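Local coordinates for protein phosphotriesterase, putative (Deinococcus radiodurans, PDB 4J35) that probably hydrolyses lactones with the help of two divalent metal ions and, as a promiscuous template, was engineered for organophosphate hydrolysis, at residues G27-A32 with P69-R74. The protein carries 7 engineered substitutions. Sequence-based numbering, arbitrary orientation.
Sequences GLPGYA and PNNCGR. Engineered in segment 27-32: Leu28 (natural residue Tyr). Engineered in segment 69-74: Asn71 (natural residue Asp).
Gly27 and Cys72 bring together two loops of the TIM barrel, those that leave the neighbouring parallel strands 17-26 and 61-66, on the side of the metal site; the Cys72 side chain lies about 8 Å from a bound cobalt ion. The tight part is backbone: Gly27 N donates to Cys72 O at 3.1 Å, almost straight at 173° but from above the carbonyl plane. Cys72 CB presses on Gly27 O at 3.4 Å. With SG anti to its own carbonyl carbon (chi1 -61°), the thiol meets the Pro29 ring, SG to CD 4.0 Å, while Pro29 CG also touches the backbone O of the engineered Asn71. The looser, partly exposed side belongs to Tyr31, which closes the type II turn begun at the engineered Leu28. Its ring comes obliquely to Gly73, and the phenol tip reaches the glycine, OH to CA 3.3 Å. An alanine here would probably open a gap beside Gly73 and cost a water its weak bond to the phenol. That water sits in the plane of the ring at its edge, accepting from Gly73 N at 2.7 Å and donating to Asn70 O at 3.2 Å.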
ATOM      1  N   GLY A  27       2.155   1.044 -13.329  1.00 28.25           N
ATOM      2  CA  GLY A  27       2.279   0.226 -14.533  1.00 28.24           C
ATOM      3  C   GLY A  27       2.582  -1.207 -14.177  1.00 33.92           C
ATOM      4  O   GLY A  27       3.471  -1.448 -13.382  1.00 35.37           O
ATOM      5  N   LEU A  28       1.832  -2.145 -14.744  1.00 30.69           N
ATOM      6  CA  LEU A  28       2.149  -3.554 -14.623  1.00 34.46           C
ATOM      7  C   LEU A  28       3.447  -3.849 -15.346  1.00 32.53           C
ATOM      8  O   LEU A  28       3.679  -3.324 -16.435  1.00 32.38           O
ATOM      9  CB  LEU A  28       1.033  -4.400 -15.207  1.00 36.36           C
ATOM     10  CG  LEU A  28      -0.278  -4.313 -14.413  1.00 39.43           C
ATOM     11  CD1 LEU A  28      -1.445  -4.804 -15.279  1.00 52.55           C
ATOM     12  CD2 LEU A  28      -0.180  -5.084 -13.065  1.00 47.72           C
ATOM     13  N   PRO A  29       4.282  -4.705 -14.758  1.00 32.14           N
ATOM     14  CA  PRO A  29       5.575  -5.001 -15.360  1.00 37.43           C
ATOM     15  C   PRO A  29       5.413  -5.347 -16.821  1.00 37.35           C
ATOM     16  O   PRO A  29       4.631  -6.236 -17.144  1.00 34.81           O
ATOM     17  CB  PRO A  29       6.049  -6.203 -14.554  1.00 39.63           C
ATOM     18  CG  PRO A  29       5.524  -5.901 -13.176  1.00 41.87           C
ATOM     19  CD  PRO A  29       4.144  -5.329 -13.424  1.00 36.42           C
ATOM     20  N   GLY A  30       6.142  -4.641 -17.680  1.00 35.60           N
ATOM     21  CA  GLY A  30       6.017  -4.809 -19.124  1.00 30.40           C
ATOM     22  C   GLY A  30       5.556  -3.538 -19.803  1.00 27.41           C
ATOM     23  O   GLY A  30       5.776  -3.347 -20.994  1.00 31.09           O
ATOM     24  N   TYR A  31       4.905  -2.660 -19.037  1.00 32.33           N
ATOM     25  CA  TYR A  31       4.350  -1.428 -19.591  1.00 31.53           C
ATOM     26  C   TYR A  31       5.447  -0.637 -20.327  1.00 33.56           C
ATOM     27  O   TYR A  31       5.175   0.027 -21.328  1.00 30.72           O
ATOM     28  CB  TYR A  31       3.721  -0.540 -18.489  1.00 32.54           C
ATOM     29  CG  TYR A  31       4.754   0.172 -17.655  1.00 31.79           C
ATOM     30  CD1 TYR A  31       5.290  -0.426 -16.511  1.00 31.26           C
ATOM     31  CD2 TYR A  31       5.231   1.417 -18.030  1.00 35.73           C
ATOM     32  CE1 TYR A  31       6.298   0.204 -15.778  1.00 34.00           C
ATOM     33  CE2 TYR A  31       6.216   2.072 -17.278  1.00 30.83           C
ATOM     34  CZ  TYR A  31       6.741   1.459 -16.169  1.00 37.20           C
ATOM     35  OH  TYR A  31       7.731   2.099 -15.460  1.00 38.27           O
ATOM     36  N   ALA A  32       6.677  -0.671 -19.804  1.00 34.32           N
ATOM     37  CA  ALA A  32       7.758   0.104 -20.401  1.00 31.52           C
ATOM     38  C   ALA A  32       8.104  -0.411 -21.798  1.00 32.36           C
ATOM     39  O   ALA A  32       8.604   0.323 -22.642  1.00 32.87           O
ATOM     40  CB  ALA A  32       9.029   0.091 -19.486  1.00 36.29           C
ATOM     41  N   PRO A  69       5.593  -0.627  -6.085  1.00 29.69           N
ATOM     42  CA  PRO A  69       6.911  -1.266  -6.035  1.00 30.32           C
ATOM     43  C   PRO A  69       7.886  -0.724  -7.088  1.00 26.29           C
ATOM     44  O   PRO A  69       7.459  -0.078  -8.068  1.00 29.20           O
ATOM     45  CB  PRO A  69       6.597  -2.742  -6.325  1.00 32.05           C
ATOM     46  CG  PRO A  69       5.145  -2.893  -6.064  1.00 40.98           C
ATOM     47  CD  PRO A  69       4.525  -1.585  -6.407  1.00 32.08           C
ATOM     48  N   ASN A  70       9.182  -0.992  -6.858  1.00 31.17           N
ATOM     49  CA  ASN A  70      10.250  -0.525  -7.722  1.00 30.01           C
ATOM     50  C   ASN A  70      10.038  -0.930  -9.174  1.00 31.15           C
ATOM     51  O   ASN A  70      10.448  -0.189 -10.060  1.00 30.03           O
ATOM     52  CB  ASN A  70      11.635  -1.031  -7.279  1.00 28.93           C
ATOM     53  CG  ASN A  70      12.042  -0.531  -5.892  1.00 30.84           C
ATOM     54  OD1 ASN A  70      11.224   0.000  -5.130  1.00 30.17           O
ATOM     55  ND2 ASN A  70      13.317  -0.715  -5.556  1.00 30.04           N
ATOM     56  N   ASN A  71       9.415  -2.082  -9.421  1.00 29.16           N
ATOM     57  CA  ASN A  71       9.287  -2.593 -10.785  1.00 28.63           C
ATOM     58  C   ASN A  71       7.896  -2.366 -11.384  1.00 35.94           C
ATOM     59  O   ASN A  71       7.556  -2.961 -12.406  1.00 34.04           O
ATOM     60  CB  ASN A  71       9.677  -4.092 -10.840  1.00 33.49           C
ATOM     61  CG  ASN A  71       8.865  -4.967  -9.852  1.00 44.07           C
ATOM     62  OD1 ASN A  71       8.358  -4.490  -8.836  1.00 36.51           O
ATOM     63  ND2 ASN A  71       8.793  -6.260 -10.137  1.00 47.03           N
ATOM     64  N   CYS A  72       7.087  -1.510 -10.751  1.00 31.27           N
ATOM     65  CA  CYS A  72       5.752  -1.233 -11.250  1.00 31.03           C
ATOM     66  C   CYS A  72       5.584   0.240 -11.515  1.00 37.38           C
ATOM     67  O   CYS A  72       4.500   0.790 -11.317  1.00 31.79           O
ATOM     68  CB  CYS A  72       4.680  -1.673 -10.256  1.00 28.65           C
ATOM     69  SG  CYS A  72       4.713  -3.472  -9.907  1.00 33.52           S
ATOM     70  N   GLY A  73       6.652   0.891 -11.960  1.00 36.73           N
ATOM     71  CA  GLY A  73       6.491   2.260 -12.424  1.00 32.00           C
ATOM     72  C   GLY A  73       6.713   3.345 -11.407  1.00 38.07           C
ATOM     73  O   GLY A  73       6.435   4.506 -11.681  1.00 33.19           O
ATOM     74  N   ARG A  74       7.218   2.977 -10.231  1.00 28.65           N
ATOM     75  CA  ARG A  74       7.496   3.937  -9.159  1.00 27.77           C
ATOM     76  C   ARG A  74       8.363   5.074  -9.644  1.00 29.43           C
ATOM     77  O   ARG A  74       9.383   4.862 -10.343  1.00 30.90           O
ATOM     78  CB  ARG A  74       8.271   3.232  -8.021  1.00 32.26           C
ATOM     79  CG  ARG A  74       8.724   4.180  -6.889  1.00 26.33           C
ATOM     80  CD  ARG A  74       9.675   3.485  -5.896  1.00 28.65           C
ATOM     81  NE  ARG A  74      10.962   3.218  -6.505  1.00 32.67           N
ATOM     82  CZ  ARG A  74      12.072   2.896  -5.834  1.00 30.63           C
ATOM     83  NH1 ARG A  74      12.063   2.837  -4.492  1.00 30.51           N
ATOM     84  NH2 ARG A  74      13.173   2.635  -6.510  1.00 32.99           N
TER
HETATM   85  O   HOH W   1       9.085   0.252 -12.933  1.00 45.57           O